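Local structure of mandelate racemase/muconate lactonizing enzyme family protein (Sorangium cellulosum, 3S5S) at residues I17-P22 with L328-N333; A34-T39 with G50-L55; V300-A305 with N333-G338. The protein belongs to the mandelate racemase/muconate lactonizing enzyme family of the enolase superfamily, in which an N-terminal capping domain is paired with a beta/alpha-barrel domain. All blocks are in the same frame, centred on the assembly; numbering follows the deposited sequence.

Interaction 1. Residues I17-P22 with L328-N333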
ATOM      1  N   ILE A  17     -23.869  -7.751 -20.218  1.00 34.58           N
ATOM      2  CA  ILE A  17     -25.027  -7.030 -19.694  1.00 35.05           C
ATOM      3  C   ILE A  17     -25.458  -5.848 -20.565  1.00 36.53           C
ATOM      4  O   ILE A  17     -24.637  -4.965 -20.863  1.00 36.72           O
ATOM      5  CB  ILE A  17     -24.754  -6.519 -18.303  1.00 33.04           C
ATOM      6  CG1 ILE A  17     -24.041  -7.594 -17.482  1.00 31.12           C
ATOM      7  CG2 ILE A  17     -26.082  -6.112 -17.646  1.00 34.70           C
ATOM      8  CD1 ILE A  17     -23.489  -7.110 -16.149  1.00 29.88           C
ATOM      9  N   PRO A  18     -26.743  -5.801 -20.943  1.00 38.09           N
ATOM     10  CA  PRO A  18     -27.236  -4.695 -21.727  1.00 40.39           C
ATOM     11  C   PRO A  18     -27.127  -3.346 -20.995  1.00 40.84           C
ATOM     12  O   PRO A  18     -27.290  -3.273 -19.768  1.00 39.55           O
ATOM     13  CB  PRO A  18     -28.716  -5.056 -21.951  1.00 42.22           C
ATOM     14  CG  PRO A  18     -28.855  -6.467 -21.599  1.00 40.03           C
ATOM     15  CD  PRO A  18     -27.825  -6.728 -20.574  1.00 38.98           C
ATOM     16  N   LEU A  19     -26.794  -2.308 -21.759  1.00 43.23           N
ATOM     17  CA  LEU A  19     -26.876  -0.918 -21.338  1.00 45.34           C
ATOM     18  C   LEU A  19     -28.240  -0.425 -21.824  1.00 49.56           C
ATOM     19  O   LEU A  19     -28.706  -0.878 -22.888  1.00 51.48           O
ATOM     20  CB  LEU A  19     -25.736  -0.116 -21.976  1.00 44.67           C
ATOM     21  CG  LEU A  19     -24.300  -0.568 -21.598  1.00 43.34           C
ATOM     22  CD1 LEU A  19     -23.217   0.183 -22.338  1.00 40.97           C
ATOM     23  CD2 LEU A  19     -24.056  -0.431 -20.113  1.00 39.18           C
ATOM     24  N   HIS A  20     -28.907   0.450 -21.059  1.00 52.26           N
ATOM     25  CA  HIS A  20     -30.229   0.977 -21.487  1.00 57.17           C
ATOM     26  C   HIS A  20     -30.063   1.650 -22.862  1.00 60.68           C
ATOM     27  O   HIS A  20     -30.620   1.235 -23.912  1.00 62.15           O
ATOM     28  CB  HIS A  20     -30.760   2.024 -20.505  1.00 56.79           C
ATOM     29  CG  HIS A  20     -30.937   1.535 -19.101  1.00 57.02           C
ATOM     30  ND1 HIS A  20     -32.093   0.925 -18.664  1.00 60.54           N
ATOM     31  CD2 HIS A  20     -30.129   1.622 -18.017  1.00 57.30           C
ATOM     32  CE1 HIS A  20     -31.979   0.629 -17.378  1.00 59.22           C
ATOM     33  NE2 HIS A  20     -30.797   1.046 -16.960  1.00 56.83           N
ATOM     34  N   GLU A  21     -29.271   2.718 -22.801  1.00 62.42           N
ATOM     35  CA  GLU A  21     -28.748   3.452 -23.938  1.00 65.62           C
ATOM     36  C   GLU A  21     -27.235   3.099 -23.954  1.00 64.21           C
ATOM     37  O   GLU A  21     -26.679   2.779 -22.909  1.00 62.51           O
ATOM     38  CB  GLU A  21     -29.006   4.970 -23.720  1.00 66.27           C
ATOM     39  CG  GLU A  21     -28.189   5.559 -22.527  1.00 67.41           C
ATOM     40  CD  GLU A  21     -28.982   6.478 -21.587  1.00 70.34           C
ATOM     41  OE1 GLU A  21     -29.144   7.673 -21.944  1.00 71.64           O
ATOM     42  OE2 GLU A  21     -29.392   6.010 -20.481  1.00 68.36           O
ATOM     43  N   PRO A  22     -26.583   3.104 -25.140  1.00 66.04           N
ATOM     44  CA  PRO A  22     -25.110   3.105 -25.226  1.00 65.16           C
ATOM     45  C   PRO A  22     -24.435   4.138 -24.289  1.00 64.19           C
ATOM     46  O   PRO A  22     -25.008   5.212 -24.039  1.00 65.52           O
ATOM     47  CB  PRO A  22     -24.837   3.473 -26.696  1.00 67.47           C
ATOM     48  CG  PRO A  22     -26.212   3.446 -27.418  1.00 69.37           C
ATOM     49  CD  PRO A  22     -27.212   2.876 -26.461  1.00 68.46           C
ATOM     50  N   LEU A 328     -26.077   2.020 -12.558  1.00 31.53           N
ATOM     51  CA  LEU A 328     -27.246   2.784 -12.971  1.00 33.05           C
ATOM     52  C   LEU A 328     -27.523   2.709 -14.450  1.00 35.01           C
ATOM     53  O   LEU A 328     -28.646   3.002 -14.858  1.00 37.00           O
ATOM     54  CB  LEU A 328     -27.200   4.248 -12.496  1.00 32.59           C
ATOM     55  CG  LEU A 328     -26.922   4.524 -10.996  1.00 29.50           C
ATOM     56  CD1 LEU A 328     -26.843   6.023 -10.682  1.00 26.11           C
ATOM     57  CD2 LEU A 328     -27.937   3.855 -10.132  1.00 23.33           C
ATOM     58  N   PHE A 329     -26.532   2.299 -15.246  1.00 35.01           N
ATOM     59  CA  PHE A 329     -26.643   2.334 -16.729  1.00 36.72           C
ATOM     60  C   PHE A 329     -26.943   0.970 -17.380  1.00 37.12           C
ATOM     61  O   PHE A 329     -27.129   0.849 -18.622  1.00 38.40           O
ATOM     62  CB  PHE A 329     -25.346   2.894 -17.325  1.00 36.69           C
ATOM     63  CG  PHE A 329     -25.183   4.344 -17.110  1.00 37.88           C
ATOM     64  CD1 PHE A 329     -24.637   4.825 -15.936  1.00 36.17           C
ATOM     65  CD2 PHE A 329     -25.603   5.242 -18.063  1.00 40.14           C
ATOM     66  CE1 PHE A 329     -24.511   6.189 -15.724  1.00 37.75           C
ATOM     67  CE2 PHE A 329     -25.471   6.624 -17.852  1.00 42.82           C
ATOM     68  CZ  PHE A 329     -24.930   7.096 -16.684  1.00 40.05           C
ATOM     69  N   LEU A 330     -26.973  -0.047 -16.530  1.00 35.64           N
ATOM     70  CA  LEU A 330     -27.174  -1.428 -16.942  1.00 35.11           C
ATOM     71  C   LEU A 330     -28.633  -1.836 -16.788  1.00 36.56           C
ATOM     72  O   LEU A 330     -29.250  -1.630 -15.718  1.00 36.00           O
ATOM     73  CB  LEU A 330     -26.280  -2.346 -16.116  1.00 32.30           C
ATOM     74  CG  LEU A 330     -24.778  -2.039 -16.178  1.00 29.70           C
ATOM     75  CD1 LEU A 330     -24.042  -3.043 -15.334  1.00 27.63           C
ATOM     76  CD2 LEU A 330     -24.220  -2.090 -17.586  1.00 28.74           C
ATOM     77  N   ALA A 331     -29.145  -2.456 -17.851  1.00 37.35           N
ATOM     78  CA  ALA A 331     -30.528  -2.854 -17.962  1.00 38.62           C
ATOM     79  C   ALA A 331     -30.828  -4.074 -17.134  1.00 38.11           C
ATOM     80  O   ALA A 331     -31.978  -4.459 -16.997  1.00 40.28           O
ATOM     81  CB  ALA A 331     -30.866  -3.133 -19.425  1.00 40.18           C
ATOM     82  N   GLU A 332     -29.804  -4.722 -16.615  1.00 36.71           N
ATOM     83  CA  GLU A 332     -29.992  -5.875 -15.734  1.00 36.70           C
ATOM     84  C   GLU A 332     -28.930  -5.878 -14.681  1.00 33.48           C
ATOM     85  O   GLU A 332     -27.910  -5.223 -14.815  1.00 32.90           O
ATOM     86  CB  GLU A 332     -29.839  -7.188 -16.495  1.00 38.09           C
ATOM     87  CG  GLU A 332     -31.034  -7.607 -17.223  1.00 44.53           C
ATOM     88  CD  GLU A 332     -30.697  -8.271 -18.554  1.00 50.80           C
ATOM     89  OE1 GLU A 332     -29.599  -8.890 -18.674  1.00 50.57           O
ATOM     90  OE2 GLU A 332     -31.556  -8.157 -19.471  1.00 54.11           O
ATOM     91  N   ASN A 333     -29.169  -6.670 -13.655  1.00 32.58           N
ATOM     92  CA  ASN A 333     -28.225  -6.899 -12.579  1.00 30.03           C
ATOM     93  C   ASN A 333     -28.216  -8.393 -12.376  1.00 29.97           C
ATOM     94  O   ASN A 333     -29.131  -8.937 -11.725  1.00 30.96           O
ATOM     95  CB  ASN A 333     -28.667  -6.198 -11.286  1.00 28.66           C
ATOM     96  CG  ASN A 333     -27.720  -6.481 -10.125  1.00 27.15           C
ATOM     97  OD1 ASN A 333     -26.837  -7.318 -10.241  1.00 27.57           O
ATOM     98  ND2 ASN A 333     -27.886  -5.782  -9.016  1.00 24.60           N
TER

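Interaction 2. Residues A34-T39 with G50-L55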
ATOM      1  N   ALA A  34     -19.578  -5.807 -22.371  1.00 31.76           N
ATOM      2  CA  ALA A  34     -18.956  -7.075 -22.758  1.00 30.72           C
ATOM      3  C   ALA A  34     -17.815  -7.433 -21.760  1.00 28.56           C
ATOM      4  O   ALA A  34     -16.616  -7.262 -22.021  1.00 28.09           O
ATOM      5  CB  ALA A  34     -18.462  -7.027 -24.252  1.00 31.43           C
ATOM      6  N   ASN A  35     -18.228  -7.938 -20.604  1.00 26.85           N
ATOM      7  CA  ASN A  35     -17.329  -8.211 -19.514  1.00 24.64           C
ATOM      8  C   ASN A  35     -17.075  -9.732 -19.361  1.00 24.87           C
ATOM      9  O   ASN A  35     -17.485 -10.533 -20.214  1.00 25.16           O
ATOM     10  CB  ASN A  35     -17.875  -7.570 -18.237  1.00 22.31           C
ATOM     11  CG  ASN A  35     -17.909  -6.041 -18.323  1.00 26.06           C
ATOM     12  OD1 ASN A  35     -17.638  -5.445 -19.382  1.00 27.61           O
ATOM     13  ND2 ASN A  35     -18.236  -5.390 -17.194  1.00 24.03           N
ATOM     14  N   LEU A  36     -16.331 -10.109 -18.319  1.00 23.30           N
ATOM     15  CA  LEU A  36     -16.112 -11.506 -18.022  1.00 23.80           C
ATOM     16  C   LEU A  36     -16.333 -11.696 -16.548  1.00 23.41           C
ATOM     17  O   LEU A  36     -16.087 -10.769 -15.735  1.00 22.42           O
ATOM     18  CB  LEU A  36     -14.684 -11.941 -18.329  1.00 23.02           C
ATOM     19  CG  LEU A  36     -14.214 -11.807 -19.761  1.00 23.46           C
ATOM     20  CD1 LEU A  36     -12.698 -12.048 -19.825  1.00 20.61           C
ATOM     21  CD2 LEU A  36     -14.985 -12.758 -20.662  1.00 22.19           C
ATOM     22  N   LEU A  37     -16.773 -12.902 -16.218  1.00 22.94           N
ATOM     23  CA  LEU A  37     -16.858 -13.311 -14.830  1.00 22.57           C
ATOM     24  C   LEU A  37     -15.811 -14.403 -14.615  1.00 22.08           C
ATOM     25  O   LEU A  37     -15.779 -15.435 -15.358  1.00 22.44           O
ATOM     26  CB  LEU A  37     -18.271 -13.832 -14.497  1.00 22.81           C
ATOM     27  CG  LEU A  37     -18.417 -14.463 -13.109  1.00 22.65           C
ATOM     28  CD1 LEU A  37     -18.358 -13.425 -12.024  1.00 20.04           C
ATOM     29  CD2 LEU A  37     -19.681 -15.296 -13.032  1.00 22.65           C
ATOM     30  N   VAL A  38     -14.953 -14.136 -13.633  1.00 20.89           N
ATOM     31  CA  VAL A  38     -13.886 -15.039 -13.195  1.00 20.67           C
ATOM     32  C   VAL A  38     -14.263 -15.558 -11.830  1.00 20.93           C
ATOM     33  O   VAL A  38     -14.593 -14.784 -10.923  1.00 20.42           O
ATOM     34  CB  VAL A  38     -12.531 -14.321 -13.115  1.00 19.34           C
ATOM     35  CG1 VAL A  38     -11.504 -15.216 -12.513  1.00 16.64           C
ATOM     36  CG2 VAL A  38     -12.083 -13.915 -14.505  1.00 18.93           C
ATOM     37  N   THR A  39     -14.232 -16.875 -11.702  1.00 22.74           N
ATOM     38  CA  THR A  39     -14.500 -17.562 -10.444  1.00 23.19           C
ATOM     39  C   THR A  39     -13.224 -18.294 -10.075  1.00 23.85           C
ATOM     40  O   THR A  39     -12.661 -19.055 -10.863  1.00 25.12           O
ATOM     41  CB  THR A  39     -15.638 -18.623 -10.565  1.00 24.22           C
ATOM     42  OG1 THR A  39     -16.792 -18.058 -11.203  1.00 27.57           O
ATOM     43  CG2 THR A  39     -16.074 -19.143  -9.198  1.00 23.75           C
ATOM     44  N   GLY A  50     -14.633 -12.427  -9.485  1.00 18.88           N
ATOM     45  CA  GLY A  50     -14.126 -11.191  -9.999  1.00 17.39           C
ATOM     46  C   GLY A  50     -14.700 -10.875 -11.357  1.00 18.84           C
ATOM     47  O   GLY A  50     -15.280 -11.741 -12.004  1.00 20.26           O
ATOM     48  N   GLU A  51     -14.516  -9.626 -11.785  1.00 18.86           N
ATOM     49  CA  GLU A  51     -15.082  -9.083 -13.011  1.00 19.71           C
ATOM     50  C   GLU A  51     -13.990  -8.402 -13.860  1.00 19.85           C
ATOM     51  O   GLU A  51     -13.258  -7.543 -13.389  1.00 20.05           O
ATOM     52  CB  GLU A  51     -16.194  -8.073 -12.660  1.00 20.31           C
ATOM     53  CG  GLU A  51     -16.635  -7.201 -13.844  1.00 22.19           C
ATOM     54  CD  GLU A  51     -17.887  -6.399 -13.577  1.00 26.29           C
ATOM     55  OE1 GLU A  51     -18.336  -6.350 -12.402  1.00 26.07           O
ATOM     56  OE2 GLU A  51     -18.410  -5.803 -14.558  1.00 27.17           O
ATOM     57  N   ALA A  52     -13.871  -8.810 -15.114  1.00 20.13           N
ATOM     58  CA  ALA A  52     -13.076  -8.071 -16.092  1.00 19.35           C
ATOM     59  C   ALA A  52     -14.023  -7.194 -16.905  1.00 19.77           C
ATOM     60  O   ALA A  52     -15.005  -7.667 -17.482  1.00 20.74           O
ATOM     61  CB  ALA A  52     -12.286  -9.030 -16.991  1.00 18.57           C
ATOM     62  N   ALA A  53     -13.730  -5.909 -16.942  1.00 20.52           N
ATOM     63  CA  ALA A  53     -14.570  -4.959 -17.663  1.00 22.49           C
ATOM     64  C   ALA A  53     -13.660  -4.157 -18.599  1.00 24.15           C
ATOM     65  O   ALA A  53     -13.501  -2.940 -18.432  1.00 25.56           O
ATOM     66  CB  ALA A  53     -15.276  -4.035 -16.690  1.00 20.42           C
ATOM     67  N   PRO A  54     -13.036  -4.828 -19.564  1.00 24.95           N
ATOM     68  CA  PRO A  54     -12.155  -4.077 -20.433  1.00 25.61           C
ATOM     69  C   PRO A  54     -12.976  -3.115 -21.259  1.00 27.38           C
ATOM     70  O   PRO A  54     -14.135  -3.390 -21.582  1.00 28.74           O
ATOM     71  CB  PRO A  54     -11.557  -5.159 -21.344  1.00 26.78           C
ATOM     72  CG  PRO A  54     -12.624  -6.267 -21.406  1.00 27.29           C
ATOM     73  CD  PRO A  54     -13.149  -6.252 -19.957  1.00 25.66           C
ATOM     74  N   LEU A  55     -12.388  -1.982 -21.595  1.00 27.71           N
ATOM     75  CA  LEU A  55     -13.110  -0.960 -22.306  1.00 28.92           C
ATOM     76  C   LEU A  55     -12.203  -0.538 -23.438  1.00 30.94           C
ATOM     77  O   LEU A  55     -11.224   0.191 -23.230  1.00 30.08           O
ATOM     78  CB  LEU A  55     -13.482   0.201 -21.377  1.00 28.09           C
ATOM     79  CG  LEU A  55     -14.366   1.317 -21.987  1.00 28.84           C
ATOM     80  CD1 LEU A  55     -15.732   0.814 -22.442  1.00 29.45           C
ATOM     81  CD2 LEU A  55     -14.545   2.449 -21.012  1.00 25.12           C
TER

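Interaction 3. Residues V300-A305 with N333-G338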
ATOM      1  N   VAL A 300     -16.737   0.254 -17.454  1.00 25.02           N
ATOM      2  CA  VAL A 300     -18.226   0.061 -17.505  1.00 25.11           C
ATOM      3  C   VAL A 300     -18.540  -1.243 -16.787  1.00 25.10           C
ATOM      4  O   VAL A 300     -18.518  -2.292 -17.388  1.00 26.14           O
ATOM      5  CB  VAL A 300     -18.764   0.042 -18.935  1.00 26.91           C
ATOM      6  CG1 VAL A 300     -20.261  -0.252 -18.956  1.00 26.41           C
ATOM      7  CG2 VAL A 300     -18.459   1.358 -19.642  1.00 25.99           C
ATOM      8  N   GLU A 301     -18.795  -1.149 -15.489  1.00 24.75           N
ATOM      9  CA  GLU A 301     -18.726  -2.273 -14.548  1.00 24.80           C
ATOM     10  C   GLU A 301     -20.095  -2.612 -13.938  1.00 25.34           C
ATOM     11  O   GLU A 301     -20.900  -1.717 -13.678  1.00 26.34           O
ATOM     12  CB  GLU A 301     -17.706  -1.930 -13.428  1.00 23.50           C
ATOM     13  CG  GLU A 301     -16.279  -1.642 -13.969  1.00 24.14           C
ATOM     14  CD  GLU A 301     -15.293  -1.070 -12.944  1.00 23.85           C
ATOM     15  OE1 GLU A 301     -15.654  -0.823 -11.772  1.00 25.76           O
ATOM     16  OE2 GLU A 301     -14.139  -0.810 -13.329  1.00 24.97           O
ATOM     17  N   SER A 302     -20.358  -3.892 -13.681  1.00 25.06           N
ATOM     18  CA  SER A 302     -21.544  -4.269 -12.909  1.00 24.05           C
ATOM     19  C   SER A 302     -21.327  -3.928 -11.431  1.00 23.21           C
ATOM     20  O   SER A 302     -20.307  -3.315 -11.036  1.00 22.01           O
ATOM     21  CB  SER A 302     -21.794  -5.770 -13.034  1.00 24.84           C
ATOM     22  OG  SER A 302     -20.896  -6.555 -12.217  1.00 22.08           O
ATOM     23  N   VAL A 303     -22.296  -4.358 -10.634  1.00 23.64           N
ATOM     24  CA  VAL A 303     -22.311  -4.330  -9.174  1.00 23.38           C
ATOM     25  C   VAL A 303     -21.060  -4.978  -8.550  1.00 22.86           C
ATOM     26  O   VAL A 303     -20.548  -4.554  -7.507  1.00 22.45           O
ATOM     27  CB  VAL A 303     -23.661  -5.029  -8.725  1.00 24.86           C
ATOM     28  CG1 VAL A 303     -23.518  -6.024  -7.576  1.00 23.59           C
ATOM     29  CG2 VAL A 303     -24.770  -4.005  -8.509  1.00 25.66           C
ATOM     30  N   LEU A 304     -20.565  -6.011  -9.201  1.00 22.59           N
ATOM     31  CA  LEU A 304     -19.406  -6.728  -8.706  1.00 21.44           C
ATOM     32  C   LEU A 304     -18.124  -5.878  -8.631  1.00 20.57           C
ATOM     33  O   LEU A 304     -17.594  -5.643  -7.535  1.00 21.15           O
ATOM     34  CB  LEU A 304     -19.198  -8.016  -9.521  1.00 20.21           C
ATOM     35  CG  LEU A 304     -17.939  -8.848  -9.267  1.00 20.60           C
ATOM     36  CD1 LEU A 304     -17.595  -8.873  -7.871  1.00 22.72           C
ATOM     37  CD2 LEU A 304     -18.050 -10.305  -9.776  1.00 22.74           C
ATOM     38  N   ALA A 305     -17.600  -5.456  -9.765  1.00 19.54           N
ATOM     39  CA  ALA A 305     -16.375  -4.656  -9.747  1.00 19.04           C
ATOM     40  C   ALA A 305     -16.621  -3.304  -9.036  1.00 19.05           C
ATOM     41  O   ALA A 305     -15.736  -2.804  -8.313  1.00 17.98           O
ATOM     42  CB  ALA A 305     -15.832  -4.445 -11.179  1.00 18.45           C
ATOM     43  N   ASN A 333     -29.169  -6.670 -13.655  1.00 32.58           N
ATOM     44  CA  ASN A 333     -28.225  -6.899 -12.579  1.00 30.03           C
ATOM     45  C   ASN A 333     -28.216  -8.393 -12.376  1.00 29.97           C
ATOM     46  O   ASN A 333     -29.131  -8.937 -11.725  1.00 30.96           O
ATOM     47  CB  ASN A 333     -28.667  -6.198 -11.286  1.00 28.66           C
ATOM     48  CG  ASN A 333     -27.720  -6.481 -10.125  1.00 27.15           C
ATOM     49  OD1 ASN A 333     -26.837  -7.318 -10.241  1.00 27.57           O
ATOM     50  ND2 ASN A 333     -27.886  -5.782  -9.016  1.00 24.60           N
ATOM     51  N   PRO A 334     -27.223  -9.079 -12.948  1.00 29.35           N
ATOM     52  CA  PRO A 334     -27.196 -10.548 -12.783  1.00 29.99           C
ATOM     53  C   PRO A 334     -26.583 -11.020 -11.445  1.00 29.01           C
ATOM     54  O   PRO A 334     -26.220 -12.192 -11.328  1.00 29.68           O
ATOM     55  CB  PRO A 334     -26.319 -11.019 -13.948  1.00 29.75           C
ATOM     56  CG  PRO A 334     -25.398  -9.893 -14.201  1.00 29.36           C
ATOM     57  CD  PRO A 334     -26.198  -8.610 -13.894  1.00 29.23           C
ATOM     58  N   PHE A 335     -26.464 -10.123 -10.461  1.00 27.67           N
ATOM     59  CA  PHE A 335     -25.827 -10.433  -9.160  1.00 26.48           C
ATOM     60  C   PHE A 335     -26.718 -10.155  -7.943  1.00 26.49           C
ATOM     61  O   PHE A 335     -27.561  -9.286  -7.990  1.00 27.23           O
ATOM     62  CB  PHE A 335     -24.578  -9.567  -8.983  1.00 24.84           C
ATOM     63  CG  PHE A 335     -23.495  -9.832  -9.984  1.00 23.78           C
ATOM     64  CD1 PHE A 335     -22.706 -10.985  -9.891  1.00 22.60           C
ATOM     65  CD2 PHE A 335     -23.259  -8.939 -11.016  1.00 19.80           C
ATOM     66  CE1 PHE A 335     -21.690 -11.235 -10.800  1.00 22.70           C
ATOM     67  CE2 PHE A 335     -22.232  -9.169 -11.921  1.00 23.68           C
ATOM     68  CZ  PHE A 335     -21.434 -10.324 -11.818  1.00 21.36           C
ATOM     69  N   ASP A 336     -26.502 -10.898  -6.863  1.00 26.79           N
ATOM     70  CA  ASP A 336     -27.104 -10.627  -5.548  1.00 26.81           C
ATOM     71  C   ASP A 336     -26.019  -9.995  -4.737  1.00 24.80           C
ATOM     72  O   ASP A 336     -24.852 -10.261  -5.032  1.00 23.51           O
ATOM     73  CB  ASP A 336     -27.519 -11.932  -4.851  1.00 26.94           C
ATOM     74  CG  ASP A 336     -28.649 -12.655  -5.592  1.00 32.42           C
ATOM     75  OD1 ASP A 336     -29.678 -11.970  -5.970  1.00 31.39           O
ATOM     76  OD2 ASP A 336     -28.504 -13.907  -5.774  1.00 30.98           O
ATOM     77  N   GLY A 337     -26.396  -9.199  -3.723  1.00 23.82           N
ATOM     78  CA  GLY A 337     -25.447  -8.634  -2.763  1.00 22.94           C
ATOM     79  C   GLY A 337     -24.635  -7.445  -3.270  1.00 23.44           C
ATOM     80  O   GLY A 337     -24.865  -6.941  -4.373  1.00 24.08           O
ATOM     81  N   GLY A 338     -23.682  -6.984  -2.468  1.00 21.63           N
ATOM     82  CA  GLY A 338     -22.969  -5.777  -2.807  1.00 21.63           C
ATOM     83  C   GLY A 338     -23.505  -4.582  -2.051  1.00 23.06           C
ATOM     84  O   GLY A 338     -24.300  -4.726  -1.111  1.00 23.65           O
TER

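Interaction 1. Residues I17-P22 with L328-N333
A single beta bridge, Leu19 with Leu330, links strand 7-25 of the N-terminal capping domain to the loop after strand 319-322 of the barrel domain, placing this contact at the domain interface of an enolase-superfamily fold. The backbones come close, with Leu19 CA and Leu330 CA 4.4 Å apart. Two hydrogen bonds make the bridge. Ala331 N donates to Pro18 O at 2.8 Å, almost straight at 168°, and His20 N donates to Phe329 O at 3.0 Å. Pro18 O also receives a CA-H...O contact from Leu330 CA at 3.4 Å, so both peptide N-H and CA-H groups converge on this one carbonyl.

Side chains extend the junction on both sides of the bridge along the chain. The His20 imidazole covers Ala331: Ala331 CA lies 4.1 Å from the ring centroid and 20° off the ring normal, a CH-pi contact over the face, while Leu328 O stands at the ring edge. With CG turned anti to the carbonyl carbon (chi1 -59°), the ring swings back across the loop. Ala331 CB in turn meets Pro18 CB at 3.8 Å. The bent Glu332 chain brings OE1 to 3.4 Å from Pro18 CD, a carboxylate resting against an apolar ring. Further along, Ile17 CG2 touches Glu332 O at 3.5 Å and the CB of Leu330.

Within the capping sheet, Ile17 is hydrogen-bonded to Ala33 of strand 28-42, on which Leu330 also packs. Phe329 lies against Thr139 of barrel strand 133-140, while its ring meets that of Phe23 on the capping strand 7-25.

Interaction 2. Residues A34-T39 with G50-L55
Asn35 lays its side chain against segment 50-55 at Glu51-Ala53, with CB 3.0 Å from Ala52 O and ND2 3.3 Å from Ala53 CB. The same ND2 donates to Glu51 OE2 at 2.7 Å with an N-H...O angle of 143°. This acceptor lies close to the amide plane and uses its anti lone pair, although amide and carboxylate planes are 52° apart. Glu51 reaches this position because CG is anti to the backbone N (chi1 166°) and the chain stays extended beyond it. Neither polar end stops at this bond: Asn35 ND2 also donates to Val300 O, and Glu51 OE1 is bonded to Ser302 OG and Ala305 N.

On the opposite face of the sheet, Leu36 CB and Ala52 CB meet at 4.0 Å, where Leu36 packs on helix 63-72 and Ala52 on helix 101-117. Four backbone bonds fix the register. Leu36 and Ala52 form one hydrogen-bonded pair, with Leu36 N to Ala52 O at 2.9 Å, and Val38 and Gly50 form another, with Gly50 N to Val38 O at 2.8 Å. Leu37 and Glu51 are the non-hydrogen-bonded pair between them. The pairing is antiparallel, and as strands 28-42 and 47-52 follow each other directly in the chain they form a beta hairpin, at one edge of the capping-domain sheet.

Interaction 3. Residues V300-A305 with N333-G338
The Phe335 ring carries Leu304 CB over one face, 4.1 Å from the centroid and 17° off the ring normal, which meets the geometry of a CH-pi contact. Leu304 CD2 reaches further round the same ring and touches Phe335 CE1 at 3.9 Å. Ser302 OG approaches the ring obliquely, 3.0 Å from Phe335 CE2. The second flat group, the Asn333 amide, meets Val303 at about a right angle, with ND2 3.6 Å from Val303 CG2.

Val303, the first residue of helix 303-316, sits among three residues of segment 333-338. While CG2 faces the amide, CG1 packs on Phe335 CB at 4.0 Å and on Gly337 O at 3.6 Å, and the valine and phenylalanine side chains run antiparallel alongside one another.

Both ends of the contact are shaped by local hydrogen bonds. Asn333 OD1 accepts from Phe335 N at 2.8 Å, forming an Asx turn in which the donor stands 36° out of the carbonyl plane. Ser302 is the N-cap of the helix, and its OG accepts from Leu304 N at 3.1 Å. Its chi1 of 77° sets OG between the backbone N and the carbonyl carbon, which turns it toward that N-H. The cap hydroxyl has a second partner in the carboxylate of Glu51, on strand 47-52.

No hydrogen bond crosses between the two segments. Their adhesion is therefore van der Waals and CH-pi in character, while Asn333 OD1 is taken up by the Asx turn and Ser302 OG by the helix cap and Glu51. The carboxylate of Glu51, held at the N-terminus of helix 303-316, probably gains from the positive end of the helix dipole.

Interactions 2 and 3 are coupled directly although they lie in different domains: Glu51 OE1 is 2.6 Å from Ser302 OG and 2.9 Å from Ala305 N, both probable hydrogen bonds, so the hairpin grips the start of helix 303-316. Interactions 1 and 3 share Asn333 and meet through packing, with Ile17 CD1 3.8 Å from Ser302 CB and Leu330 CD1 3.7 Å from Ser302 CA. Their centres are about 11 Å apart, as are those of interactions 2 and 3. Interactions 1 and 2 do not touch, but draw on adjacent strands, 7-25 and 28-42, of one sheet. Segment 300-305 thus lies against both other contacts, joining capping and barrel domains.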